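Local coordinates for protein putative oxidoreductase (Pseudomonas putida, PDB 3L6D) that probably binds NADP and acts as an oxidoreductase of the 6-phosphogluconate dehydrogenase and reductive aminase kind, at residues F8-S13 / S64-T69; V12-L17 / K33-W38; K124-A129 / H140-G145; V194-R199 / V261-F266; Q233-D238 / G282-A287. All blocks are in the same frame, centred on the assembly; numbering follows the deposited sequence. Where two conformers were deposited one is given.

Contact 1 of 5, residues F8-S13 / S64-T69; sequences FEFDVS and SASPAT
The hydroxyl of S66 donates to OG of S13, with 2.8 Å between the two OG atoms. Both hydroxyls stand anti to their own carbonyl carbon (chi1 -53° in S66, -68° in S13), and S13 OG has a further hydrogen-bond partner in the carbonyl of A62. Beside this pair the backbone N of S13 donates to O of A68 at 3.0 Å, nearly straight and in the carbonyl plane. That bond opens the parallel pairing of strands 12-15 and 68-71, neighbours at the centre of the Rossmann-type sheet. CA of T69 adds a C-H···O contact to O of S13, 3.3 Å away. Further back, one water joins the two segments, accepting from N of E9 and donating to O of A65 at 2.6 Å. F8 supplies the main packing: CD of P67 lies over its ring face, 3.8 Å from the centroid and close to the ring normal, a CH-pi contact. The carbonyls of S64 and A65 lie at the edge of the same ring, CE2 of F8 standing 3.4 Å from O of S64. F10 brings CD2 to within 4.0 Å of CB of A65, while O of A65 lies in plane at its ring edge. The polar groups thus shift from direct bonds at the buried strand start to a water bridge at the more exposed loop, where F8 packs on P67.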
# COMPACT_ATOMS: atom_id res chain seq x y z
N PHE B 8 -0.31 26.72 -36.82
CA PHE B 8 0.73 26.12 -35.95
C PHE B 8 1.40 24.99 -36.71
O PHE B 8 0.72 24.14 -37.29
CB PHE B 8 0.11 25.57 -34.66
CG PHE B 8 -0.28 26.64 -33.66
CD1 PHE B 8 -1.62 26.92 -33.43
CD2 PHE B 8 0.71 27.35 -32.97
CE1 PHE B 8 -2.00 27.88 -32.49
CE2 PHE B 8 0.36 28.34 -32.05
CZ PHE B 8 -1.00 28.60 -31.79
N GLU B 9 2.74 25.00 -36.70
CA GLU B 9 3.53 23.90 -37.24
C GLU B 9 3.85 22.91 -36.12
O GLU B 9 4.44 21.88 -36.37
CB GLU B 9 4.84 24.41 -37.89
CG GLU B 9 4.66 25.29 -39.15
CD GLU B 9 3.72 24.68 -40.18
OE1 GLU B 9 3.90 23.49 -40.55
OE2 GLU B 9 2.76 25.38 -40.63
N PHE B 10 3.48 23.24 -34.87
CA PHE B 10 3.77 22.35 -33.76
C PHE B 10 2.55 22.13 -32.88
O PHE B 10 1.62 22.99 -32.83
CB PHE B 10 4.95 22.87 -32.94
CG PHE B 10 6.20 22.88 -33.73
CD1 PHE B 10 6.98 21.74 -33.84
CD2 PHE B 10 6.55 24.02 -34.45
CE1 PHE B 10 8.14 21.77 -34.61
CE2 PHE B 10 7.70 24.06 -35.22
CZ PHE B 10 8.48 22.92 -35.32
N ASP B 11 2.53 20.99 -32.21
CA ASP B 11 1.43 20.64 -31.32
C ASP B 11 1.67 21.12 -29.89
O ASP B 11 0.71 21.36 -29.13
CB ASP B 11 1.28 19.13 -31.33
CG ASP B 11 0.90 18.63 -32.68
OD1 ASP B 11 -0.14 19.10 -33.18
OD2 ASP B 11 1.63 17.79 -33.24
N VAL B 12 2.93 21.22 -29.51
CA VAL B 12 3.31 21.47 -28.11
C VAL B 12 4.75 21.90 -28.04
O VAL B 12 5.60 21.40 -28.80
CB VAL B 12 3.07 20.23 -27.20
CG1 VAL B 12 3.87 19.00 -27.69
CG2 VAL B 12 3.37 20.54 -25.69
N SER B 13 5.07 22.82 -27.14
CA SER B 13 6.46 23.21 -26.93
C SER B 13 6.77 22.78 -25.50
O SER B 13 5.86 22.67 -24.68
CB SER B 13 6.64 24.73 -27.05
OG SER B 13 6.41 25.17 -28.40
N SER B 64 5.40 30.89 -29.17
CA SER B 64 4.68 31.23 -30.38
C SER B 64 4.43 29.99 -31.22
O SER B 64 3.42 29.90 -31.93
CB SER B 64 5.42 32.32 -31.19
OG SER B 64 5.43 33.55 -30.46
N ALA B 65 5.35 29.03 -31.13
CA ALA B 65 5.36 27.89 -32.09
C ALA B 65 4.20 26.92 -31.91
O ALA B 65 3.88 26.19 -32.85
CB ALA B 65 6.67 27.13 -32.00
N SER B 66 3.62 26.88 -30.71
CA SER B 66 2.59 25.84 -30.38
C SER B 66 1.45 26.47 -29.60
O SER B 66 1.67 27.45 -28.93
CB SER B 66 3.24 24.77 -29.49
OG SER B 66 4.43 24.26 -30.08
N PRO B 67 0.27 25.86 -29.59
CA PRO B 67 -0.84 26.46 -28.83
C PRO B 67 -0.67 26.28 -27.29
O PRO B 67 -1.25 27.02 -26.51
CB PRO B 67 -2.08 25.70 -29.37
CG PRO B 67 -1.52 24.36 -29.75
CD PRO B 67 -0.17 24.67 -30.36
N ALA B 68 0.17 25.32 -26.88
CA ALA B 68 0.46 25.06 -25.46
C ALA B 68 1.96 24.86 -25.28
O ALA B 68 2.61 24.23 -26.13
CB ALA B 68 -0.27 23.83 -24.96
N THR B 69 2.48 25.32 -24.15
CA THR B 69 3.85 25.12 -23.83
C THR B 69 3.91 24.47 -22.44
O THR B 69 3.26 24.94 -21.49
CB THR B 69 4.64 26.46 -23.80
OG1 THR B 69 4.68 27.03 -25.11
CG2 THR B 69 6.07 26.21 -23.36
O HOH W 1 4.18 27.11 -35.24

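Contact 2 of 5, residues V12-L17 / K33-W38; sequences VSVIGL and KRVAIW
Strands 12-15 and 35-38 are the two parallel strands of the first beta-alpha-beta unit of the Rossmann-type domain, with helix 19-30 as the crossover. The local strand directions differ by 22°, and facing side chains alternate between the two sides of the sheet. V12, V14, V35 and I37 share one side. There V12 and V35 run side by side in the same direction, CG1 of V12 lying 4.0 Å from CG2 of V35, whereas V14 crosses V35 obliquely. I15 and W38 occupy the other side with S13 and A36; the indole, anti to its backbone N (chi1 177°), crosses I15 obliquely and receives CG2 of I15 at its edge, 4.1 Å from CE3. Past the strand end L17 meets I37 at about a right angle, their CD1 atoms 3.7 Å apart. The backbone hydrogen bonds between the strands alternate in direction: N of A36 to O of V12, N of V14 to O of A36 at 2.9 Å, then N of W38 to O of V14. G16 belongs to a GxGxxG pattern, consistent with a dinucleotide-binding turn, and its backbone (phi 101°) would jam a CB against the preceding carbonyl. N of G16 makes a weak but straight hydrogen bond to O of W38, 3.3 Å long.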
# COMPACT_ATOMS: atom_id res chain seq x y z
N VAL B 12 2.93 21.22 -29.51
CA VAL B 12 3.31 21.47 -28.11
C VAL B 12 4.75 21.90 -28.04
O VAL B 12 5.60 21.40 -28.80
CB VAL B 12 3.07 20.23 -27.20
CG1 VAL B 12 3.87 19.00 -27.69
CG2 VAL B 12 3.37 20.54 -25.69
N SER B 13 5.07 22.82 -27.14
CA SER B 13 6.46 23.21 -26.93
C SER B 13 6.77 22.78 -25.50
O SER B 13 5.86 22.67 -24.68
CB SER B 13 6.64 24.73 -27.05
OG SER B 13 6.41 25.17 -28.40
N VAL B 14 8.05 22.51 -25.25
CA VAL B 14 8.50 22.11 -23.91
C VAL B 14 9.70 22.97 -23.57
O VAL B 14 10.69 23.03 -24.32
CB VAL B 14 8.91 20.60 -23.85
CG1 VAL B 14 9.30 20.19 -22.40
CG2 VAL B 14 7.80 19.72 -24.32
N ILE B 15 9.61 23.60 -22.43
CA ILE B 15 10.63 24.46 -21.98
C ILE B 15 11.18 23.96 -20.67
O ILE B 15 10.50 23.80 -19.69
CB ILE B 15 10.09 25.83 -21.86
CG1 ILE B 15 9.92 26.42 -23.23
CG2 ILE B 15 10.97 26.67 -21.04
CD1 ILE B 15 9.42 27.71 -23.18
N GLY B 16 12.46 23.73 -20.70
CA GLY B 16 13.21 23.15 -19.63
C GLY B 16 13.40 21.72 -20.02
O GLY B 16 12.46 20.99 -20.20
N LEU B 17 14.65 21.31 -20.11
CA LEU B 17 14.96 19.97 -20.52
C LEU B 17 15.94 19.39 -19.55
O LEU B 17 17.05 19.08 -19.90
CB LEU B 17 15.60 19.99 -21.88
CG LEU B 17 15.05 20.97 -22.90
CD1 LEU B 17 15.77 20.95 -24.17
CD2 LEU B 17 13.57 20.74 -23.10
N LYS B 33 3.49 13.63 -31.76
CA LYS B 33 3.30 15.09 -31.70
C LYS B 33 4.50 15.79 -32.34
O LYS B 33 5.63 15.30 -32.28
CB LYS B 33 3.20 15.58 -30.22
CG LYS B 33 1.86 15.30 -29.48
CD LYS B 33 1.80 13.85 -28.95
CE LYS B 33 0.58 13.60 -28.03
NZ LYS B 33 0.30 12.13 -27.91
N ARG B 34 4.25 16.96 -32.93
CA ARG B 34 5.29 17.77 -33.48
C ARG B 34 5.67 18.62 -32.27
O ARG B 34 4.79 19.33 -31.70
CB ARG B 34 4.71 18.67 -34.57
CG ARG B 34 4.20 17.87 -35.83
CD ARG B 34 3.34 18.77 -36.71
NE ARG B 34 2.10 19.19 -36.04
CZ ARG B 34 1.27 20.14 -36.49
NH1 ARG B 34 1.55 20.81 -37.64
NH2 ARG B 34 0.16 20.42 -35.81
N VAL B 35 6.92 18.49 -31.84
CA VAL B 35 7.37 19.14 -30.56
C VAL B 35 8.49 20.15 -30.80
O VAL B 35 9.50 19.84 -31.45
CB VAL B 35 7.89 18.07 -29.55
CG1 VAL B 35 8.22 18.72 -28.16
CG2 VAL B 35 6.88 16.90 -29.35
N ALA B 36 8.33 21.35 -30.23
CA ALA B 36 9.37 22.34 -30.27
C ALA B 36 9.89 22.52 -28.85
O ALA B 36 9.15 22.33 -27.89
CB ALA B 36 8.82 23.66 -30.84
N ILE B 37 11.19 22.80 -28.73
CA ILE B 37 11.84 22.87 -27.39
C ILE B 37 12.73 24.08 -27.31
O ILE B 37 13.20 24.65 -28.34
CB ILE B 37 12.70 21.61 -27.08
CG1 ILE B 37 13.86 21.50 -28.10
CG2 ILE B 37 11.79 20.29 -27.00
CD1 ILE B 37 14.88 20.43 -27.76
N TRP B 38 13.00 24.47 -26.06
CA TRP B 38 14.01 25.47 -25.78
C TRP B 38 14.57 25.10 -24.43
O TRP B 38 13.85 24.63 -23.56
CB TRP B 38 13.41 26.90 -25.71
CG TRP B 38 14.47 27.95 -25.35
CD1 TRP B 38 15.26 28.66 -26.20
CD2 TRP B 38 14.84 28.35 -24.03
NE1 TRP B 38 16.10 29.51 -25.49
CE2 TRP B 38 15.86 29.33 -24.15
CE3 TRP B 38 14.40 27.98 -22.76
CZ2 TRP B 38 16.46 29.93 -23.04
CZ3 TRP B 38 15.00 28.58 -21.64
CH2 TRP B 38 16.01 29.53 -21.80

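Contact 3 of 5, residues K124-A129 / H140-G145; sequences KGMIVA and HSIHTG
A beta hairpin forms this contact: strands 121-128 and 140-145 run antiparallel, their local axes 4.6 Å apart at closest approach, and 140-145 turns against the parallel Rossmann strands, a direction 163-166 keeps. M126 (selenomethionine) and I142 form a hydrogen-bonded pair with two nearly straight bonds of 2.8 Å, N of M126 to O of I142 and N of I142 to O of M126. K124 and T144 repeat the pattern, but N of K124 meets O of T144 from 41° above the carbonyl plane. In the non-hydrogen-bonded pair between them, G125 faces H143; CD2 of H143 lies 3.5 Å from CA of G125, so a CB there would clash with the imidazole. On the side of K124, M126, I142 and T144, M126 bends at chi2 and chi3 in one of its two conformers and brings CE to 4.0 Å from CG2 of I142. The lysine and threonine chains lie side by side, CB of K124 3.8 Å from CG2 of T144. At the loop end a water donates to O of V128 and accepts from N of H140. S141 and H143 direct their polar groups to T164, H143 also to Y100. Helix 169-199 packs on the M126, I142 and T144 side, M20 and M24 of helix 19-30 touch I127, strand 163-166 flanks 140-145, and F218 of the second subunit packs on V128.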
# COMPACT_ATOMS: atom_id res chain seq x y z
N LYS B 124 -1.75 24.45 -13.95
CA LYS B 124 -0.69 23.87 -13.12
C LYS B 124 -0.88 22.34 -13.18
O LYS B 124 -1.99 21.87 -13.10
CB LYS B 124 -0.82 24.31 -11.65
CG LYS B 124 0.16 23.60 -10.69
CD LYS B 124 -0.14 24.04 -9.19
CE LYS B 124 0.90 23.38 -8.22
NZ LYS B 124 2.27 23.81 -8.67
N GLY B 125 0.20 21.58 -13.36
CA GLY B 125 0.06 20.12 -13.38
C GLY B 125 0.95 19.49 -12.30
O GLY B 125 1.99 20.05 -11.91
N MSE B 126 0.49 18.35 -11.78
CA MSE B 126 1.28 17.47 -10.91
C MSE B 126 1.21 16.07 -11.53
O MSE B 126 0.13 15.53 -11.76
CB MSE B 126 0.73 17.45 -9.49
CG MSE B 126 1.24 18.58 -8.57
SE MSE B 126 -0.23 19.47 -7.62
CE MSE B 126 -1.21 19.74 -9.28
N ILE B 127 2.36 15.49 -11.77
CA ILE B 127 2.34 14.16 -12.31
C ILE B 127 2.69 13.16 -11.24
O ILE B 127 3.73 13.22 -10.66
CB ILE B 127 3.18 14.03 -13.55
CG1 ILE B 127 3.15 12.62 -14.03
CG2 ILE B 127 4.58 14.44 -13.29
CD1 ILE B 127 3.15 12.54 -15.45
N VAL B 128 1.79 12.24 -10.98
CA VAL B 128 2.01 11.26 -9.97
C VAL B 128 2.78 10.08 -10.52
O VAL B 128 2.27 9.02 -10.64
CB VAL B 128 0.71 10.81 -9.35
CG1 VAL B 128 0.95 10.14 -8.05
CG2 VAL B 128 -0.17 11.97 -9.16
N ALA B 129 4.02 10.32 -10.87
CA ALA B 129 4.81 9.28 -11.44
C ALA B 129 6.27 9.57 -11.35
O ALA B 129 6.65 10.70 -11.24
CB ALA B 129 4.43 9.09 -12.86
N HIS B 140 -1.07 8.62 -13.26
CA HIS B 140 -2.08 9.62 -13.01
C HIS B 140 -1.44 11.02 -12.92
O HIS B 140 -0.26 11.14 -12.57
CB HIS B 140 -2.87 9.34 -11.70
CG HIS B 140 -3.93 8.30 -11.82
ND1 HIS B 140 -5.28 8.58 -11.70
CD2 HIS B 140 -3.85 6.96 -11.99
CE1 HIS B 140 -5.98 7.47 -11.83
NE2 HIS B 140 -5.13 6.47 -12.00
N SER B 141 -2.20 12.07 -13.30
CA SER B 141 -1.77 13.44 -13.06
C SER B 141 -2.95 14.21 -12.48
O SER B 141 -4.07 13.78 -12.62
CB SER B 141 -1.30 14.12 -14.37
OG SER B 141 -2.33 13.99 -15.34
N ILE B 142 -2.67 15.35 -11.86
CA ILE B 142 -3.71 16.23 -11.35
C ILE B 142 -3.44 17.59 -11.99
O ILE B 142 -2.30 17.96 -12.09
CB ILE B 142 -3.53 16.39 -9.80
CG1 ILE B 142 -3.79 15.06 -9.09
CG2 ILE B 142 -4.48 17.46 -9.26
CD1 ILE B 142 -3.11 14.99 -7.68
N HIS B 143 -4.48 18.29 -12.45
CA HIS B 143 -4.31 19.62 -13.04
C HIS B 143 -5.25 20.60 -12.38
O HIS B 143 -6.31 20.19 -11.85
CB HIS B 143 -4.59 19.56 -14.55
CG HIS B 143 -3.53 18.83 -15.32
ND1 HIS B 143 -3.61 17.48 -15.63
CD2 HIS B 143 -2.33 19.26 -15.79
CE1 HIS B 143 -2.51 17.11 -16.26
NE2 HIS B 143 -1.72 18.17 -16.37
N THR B 144 -4.85 21.88 -12.32
CA THR B 144 -5.68 22.90 -11.72
C THR B 144 -5.40 24.21 -12.48
O THR B 144 -4.62 24.19 -13.43
CB THR B 144 -5.44 23.03 -10.17
OG1 THR B 144 -6.43 23.89 -9.61
CG2 THR B 144 -4.07 23.55 -9.83
N GLY B 145 -6.04 25.32 -12.09
CA GLY B 145 -5.84 26.62 -12.75
C GLY B 145 -7.04 26.92 -13.65
O GLY B 145 -8.15 27.06 -13.17
O HOH W 2 0.41 7.27 -11.20

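Contact 4 of 5, residues V194-R199 / V261-F266; sequences VGAGDR and VWTPVF
V261 carries most of this contact between the end of helix 169-199 and the loop leading into helix 264-281, in the helical C-terminal domain of the reductive aminase-like family. Its CG1, anti to the carbonyl carbon (chi1 -45°), presses against the aliphatic part of R199, 3.4 Å from CB and 3.6 Å from CD of that arginine. The two side chains run antiparallel, so the arginine chain, bent at chi2 (-149°), passes alongside the valine and carries its guanidinium on toward the next residue. The other branch, CG2 of V261, stands between the backbone N and the carbonyl carbon and reaches CB of A196 at 4.3 Å, one helical turn before R199. At W262 the guanidinium arrives by its NH1, 3.5 Å from the backbone N of W262; both are donors and no bond forms. The indole leads away from helix 169-199: CD of P264 sits 3.3 Å above the centre of one face, and R275 of the second subunit makes a cation-pi contact with the ring. T263 occupies the N-cap position of helix 264-281 without a capping bond from its side chain; its CG2 lies 4.5 Å from CB of A196. Beyond it, the backbone N atoms of V265 and F266 donate to the carboxylate of E192, from helix 169-199, and V265 packs on V265 of the second subunit. No hydrogen bond links the two segments, so the join rests on van der Waals packing of methyl and methylene groups, and the arginine contributes through its carbon chain.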
# COMPACT_ATOMS: atom_id res chain seq x y z
N VAL B 194 10.67 -4.45 6.01
CA VAL B 194 11.80 -5.18 5.41
C VAL B 194 13.10 -5.04 6.25
O VAL B 194 13.80 -6.03 6.54
CB VAL B 194 12.03 -4.76 3.94
CG1 VAL B 194 13.35 -5.32 3.40
CG2 VAL B 194 10.89 -5.27 3.07
N GLY B 195 13.41 -3.81 6.65
CA GLY B 195 14.57 -3.55 7.49
C GLY B 195 14.44 -4.28 8.81
O GLY B 195 15.43 -4.81 9.33
N ALA B 196 13.23 -4.30 9.36
CA ALA B 196 12.96 -5.01 10.62
C ALA B 196 13.17 -6.51 10.45
O ALA B 196 13.70 -7.18 11.36
CB ALA B 196 11.54 -4.71 11.13
N GLY B 197 12.80 -7.03 9.27
CA GLY B 197 13.06 -8.45 8.93
C GLY B 197 14.54 -8.81 9.07
O GLY B 197 14.88 -9.87 9.59
N ASP B 198 15.42 -7.91 8.62
CA ASP B 198 16.86 -8.10 8.75
C ASP B 198 17.31 -8.37 10.18
O ASP B 198 18.15 -9.27 10.43
CB ASP B 198 17.61 -6.90 8.19
CG ASP B 198 19.09 -6.98 8.43
OD1 ASP B 198 19.78 -7.60 7.61
OD2 ASP B 198 19.56 -6.43 9.45
N ARG B 199 16.76 -7.61 11.12
CA ARG B 199 17.14 -7.77 12.52
C ARG B 199 16.67 -9.12 13.08
O ARG B 199 17.15 -9.58 14.13
CB ARG B 199 16.61 -6.61 13.37
CG ARG B 199 17.43 -5.29 13.27
CD ARG B 199 17.35 -4.54 14.61
NE ARG B 199 18.38 -3.52 14.79
CZ ARG B 199 18.23 -2.21 14.56
NH1 ARG B 199 17.07 -1.72 14.11
NH2 ARG B 199 19.24 -1.38 14.77
N VAL B 261 14.45 -3.78 17.28
CA VAL B 261 14.27 -3.01 16.05
C VAL B 261 13.67 -1.63 16.32
O VAL B 261 12.82 -1.47 17.20
CB VAL B 261 13.43 -3.77 14.98
CG1 VAL B 261 13.87 -5.20 14.86
CG2 VAL B 261 11.98 -3.74 15.32
N TRP B 262 14.12 -0.64 15.54
CA TRP B 262 13.60 0.72 15.57
C TRP B 262 12.52 0.80 14.51
O TRP B 262 12.78 0.64 13.31
CB TRP B 262 14.70 1.71 15.22
CG TRP B 262 14.31 3.18 15.23
CD1 TRP B 262 13.75 3.88 16.25
CD2 TRP B 262 14.50 4.13 14.15
NE1 TRP B 262 13.57 5.21 15.89
CE2 TRP B 262 14.02 5.38 14.61
CE3 TRP B 262 15.04 4.03 12.86
CZ2 TRP B 262 14.06 6.53 13.81
CZ3 TRP B 262 15.06 5.19 12.06
CH2 TRP B 262 14.57 6.41 12.55
N THR B 263 11.29 1.03 14.97
CA THR B 263 10.16 1.12 14.05
C THR B 263 9.32 2.31 14.42
O THR B 263 8.22 2.16 14.92
CB THR B 263 9.28 -0.14 14.12
OG1 THR B 263 8.77 -0.27 15.46
CG2 THR B 263 10.05 -1.38 13.74
N PRO B 264 9.84 3.52 14.16
CA PRO B 264 9.06 4.70 14.52
C PRO B 264 7.73 4.82 13.78
O PRO B 264 6.78 5.36 14.35
CB PRO B 264 9.97 5.86 14.11
CG PRO B 264 10.85 5.27 13.04
CD PRO B 264 11.13 3.89 13.54
N VAL B 265 7.68 4.36 12.53
CA VAL B 265 6.43 4.47 11.73
C VAL B 265 5.39 3.57 12.36
O VAL B 265 4.28 4.01 12.67
CB VAL B 265 6.63 4.16 10.23
CG1 VAL B 265 5.31 4.40 9.47
CG2 VAL B 265 7.72 5.03 9.63
N PHE B 266 5.76 2.31 12.60
CA PHE B 266 4.81 1.41 13.29
C PHE B 266 4.39 1.87 14.69
O PHE B 266 3.23 1.72 15.07
CB PHE B 266 5.26 -0.06 13.32
CG PHE B 266 4.13 -0.99 13.58
CD1 PHE B 266 3.15 -1.22 12.59
CD2 PHE B 266 3.94 -1.56 14.83
CE1 PHE B 266 2.07 -2.06 12.84
CE2 PHE B 266 2.86 -2.39 15.08
CZ PHE B 266 1.92 -2.64 14.07

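Contact 5 of 5, residues Q233-D238 / G282-A287; sequences QDFKGD and GDQDIA
D234 begins an Asx turn just after helix 204-232: its OD2 accepts from N of K236, 3.1 Å away, from above the carboxylate plane. F235 follows and does most of the touching. Its CB lies 3.4 Å from OE1 of Q284, whose chain is extended beyond CG; ring and amide cross obliquely, their planes 60° apart. The far end of the ring reaches A287, CE1 of F235 standing 4.3 Å from CB of A287, with the A287 carbonyl at the ring edge. K291 lies close by, in a cation-pi contact with F235 and a hydrogen bond to OE1 of Q284. The carbonyl of F235 receives the one direct hydrogen bond between the segments, from N of D285, 2.9 Å long; it is nearly straight at the hydrogen but comes from 46° above the carbonyl plane. In the helical C-terminal domain, one segment lies in the loop between helices 204-232 and 242-259, and the other follows helix 264-281. D285 forms its own Asx turn, OD2 accepting from N of A287 at 2.8 Å, while its OD1 makes a salt bridge to R229. CA of G237 approaches O of D283 at 3.4 Å, where a CB would clash, and one water donates to the carbonyls of both residues. D238 also salt-bridges R229, whose positive charge probably offsets the two carboxylates.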
# COMPACT_ATOMS: atom_id res chain seq x y z
N GLN B 233 -20.65 5.18 5.08
CA GLN B 233 -20.63 5.54 6.47
C GLN B 233 -21.05 4.38 7.36
O GLN B 233 -21.67 4.58 8.38
CB GLN B 233 -21.50 6.76 6.74
CG GLN B 233 -20.88 8.09 6.38
CD GLN B 233 -19.76 8.51 7.28
OE1 GLN B 233 -19.98 8.89 8.41
NE2 GLN B 233 -18.54 8.45 6.76
N ASP B 234 -20.67 3.18 6.99
CA ASP B 234 -20.99 2.02 7.76
C ASP B 234 -19.79 1.55 8.53
O ASP B 234 -18.90 0.97 7.98
CB ASP B 234 -21.44 0.93 6.83
CG ASP B 234 -21.69 -0.34 7.53
OD1 ASP B 234 -21.85 -1.36 6.86
OD2 ASP B 234 -21.73 -0.33 8.75
N PHE B 235 -19.80 1.77 9.81
CA PHE B 235 -18.67 1.45 10.66
C PHE B 235 -18.98 0.31 11.64
O PHE B 235 -18.32 0.17 12.68
CB PHE B 235 -18.20 2.71 11.39
CG PHE B 235 -17.71 3.79 10.47
CD1 PHE B 235 -16.40 3.76 9.96
CD2 PHE B 235 -18.56 4.83 10.09
CE1 PHE B 235 -15.93 4.75 9.10
CE2 PHE B 235 -18.11 5.83 9.22
CZ PHE B 235 -16.78 5.79 8.72
N LYS B 236 -19.97 -0.52 11.28
CA LYS B 236 -20.39 -1.61 12.17
C LYS B 236 -19.21 -2.54 12.37
O LYS B 236 -18.55 -2.94 11.41
CB LYS B 236 -21.59 -2.37 11.60
CG LYS B 236 -22.88 -1.57 11.46
CD LYS B 236 -23.84 -2.23 10.45
CE LYS B 236 -25.04 -1.34 10.08
NZ LYS B 236 -25.88 -1.93 8.98
N GLY B 237 -19.00 -2.95 13.62
CA GLY B 237 -17.86 -3.74 14.00
C GLY B 237 -18.07 -5.20 13.74
O GLY B 237 -17.53 -6.06 14.39
N ASP B 238 -18.85 -5.49 12.72
CA ASP B 238 -19.08 -6.86 12.38
C ASP B 238 -17.85 -7.60 11.98
O ASP B 238 -17.72 -8.75 12.32
CB ASP B 238 -20.21 -7.04 11.36
CG ASP B 238 -19.96 -6.30 10.05
OD1 ASP B 238 -20.21 -5.09 9.99
OD2 ASP B 238 -19.59 -6.95 9.05
N GLY B 282 -13.45 1.91 19.62
CA GLY B 282 -13.02 0.51 19.75
C GLY B 282 -13.94 -0.56 19.16
O GLY B 282 -13.46 -1.56 18.59
N ASP B 283 -15.24 -0.36 19.29
CA ASP B 283 -16.20 -1.34 18.82
C ASP B 283 -16.58 -1.15 17.35
O ASP B 283 -17.40 -1.90 16.80
CB ASP B 283 -17.46 -1.35 19.70
CG ASP B 283 -18.20 -0.02 19.68
OD1 ASP B 283 -17.65 0.98 19.19
OD2 ASP B 283 -19.35 0.02 20.16
N GLN B 284 -16.02 -0.13 16.70
CA GLN B 284 -16.29 0.07 15.27
C GLN B 284 -15.26 -0.60 14.34
O GLN B 284 -14.22 -1.07 14.79
CB GLN B 284 -16.41 1.57 14.96
CG GLN B 284 -17.51 2.27 15.74
CD GLN B 284 -17.56 3.73 15.45
OE1 GLN B 284 -17.35 4.16 14.31
NE2 GLN B 284 -17.84 4.53 16.48
N ASP B 285 -15.59 -0.66 13.05
CA ASP B 285 -14.69 -1.11 12.01
C ASP B 285 -13.41 -0.27 12.07
O ASP B 285 -13.44 0.92 12.44
CB ASP B 285 -15.35 -0.99 10.64
CG ASP B 285 -14.49 -1.57 9.50
OD1 ASP B 285 -14.63 -2.77 9.18
OD2 ASP B 285 -13.69 -0.81 8.89
N ILE B 286 -12.31 -0.92 11.73
CA ILE B 286 -10.98 -0.33 11.70
C ILE B 286 -10.94 0.97 10.87
O ILE B 286 -10.19 1.92 11.20
CB ILE B 286 -9.96 -1.38 11.24
CG1 ILE B 286 -8.51 -0.88 11.38
CG2 ILE B 286 -10.28 -1.87 9.78
CD1 ILE B 286 -8.11 -0.48 12.81
N ALA B 287 -11.78 1.05 9.84
CA ALA B 287 -11.87 2.29 9.04
C ALA B 287 -12.33 3.50 9.87
O ALA B 287 -12.13 4.62 9.42
CB ALA B 287 -12.75 2.10 7.81
O HOH W 3 -18.22 -5.06 17.16

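Overall arrangement
Contacts 1, 2 and 3 come first along the chain and share one sheet in the Rossmann-type N-terminal domain. Contacts 1 and 2 share V12 and S13, use strand 12-15 on its two sides and lie 8 Å apart between centres, joined by the D11-R34 salt bridge. The centre of contact 3 is about 18 Å from that of contact 2, farther across the sheet. Contacts 4 and 5 belong to the helical C-terminal domain, their segments alternating in sequence and their centres 29 Å apart; these centres are 45 to 53 Å from those of contacts 1 and 2. Helix 169-199 spans the gap, packing on contact 3 and ending in contact 4. Contacts 3, 4 and 5 also touch the second subunit, so the dimer involves both domains.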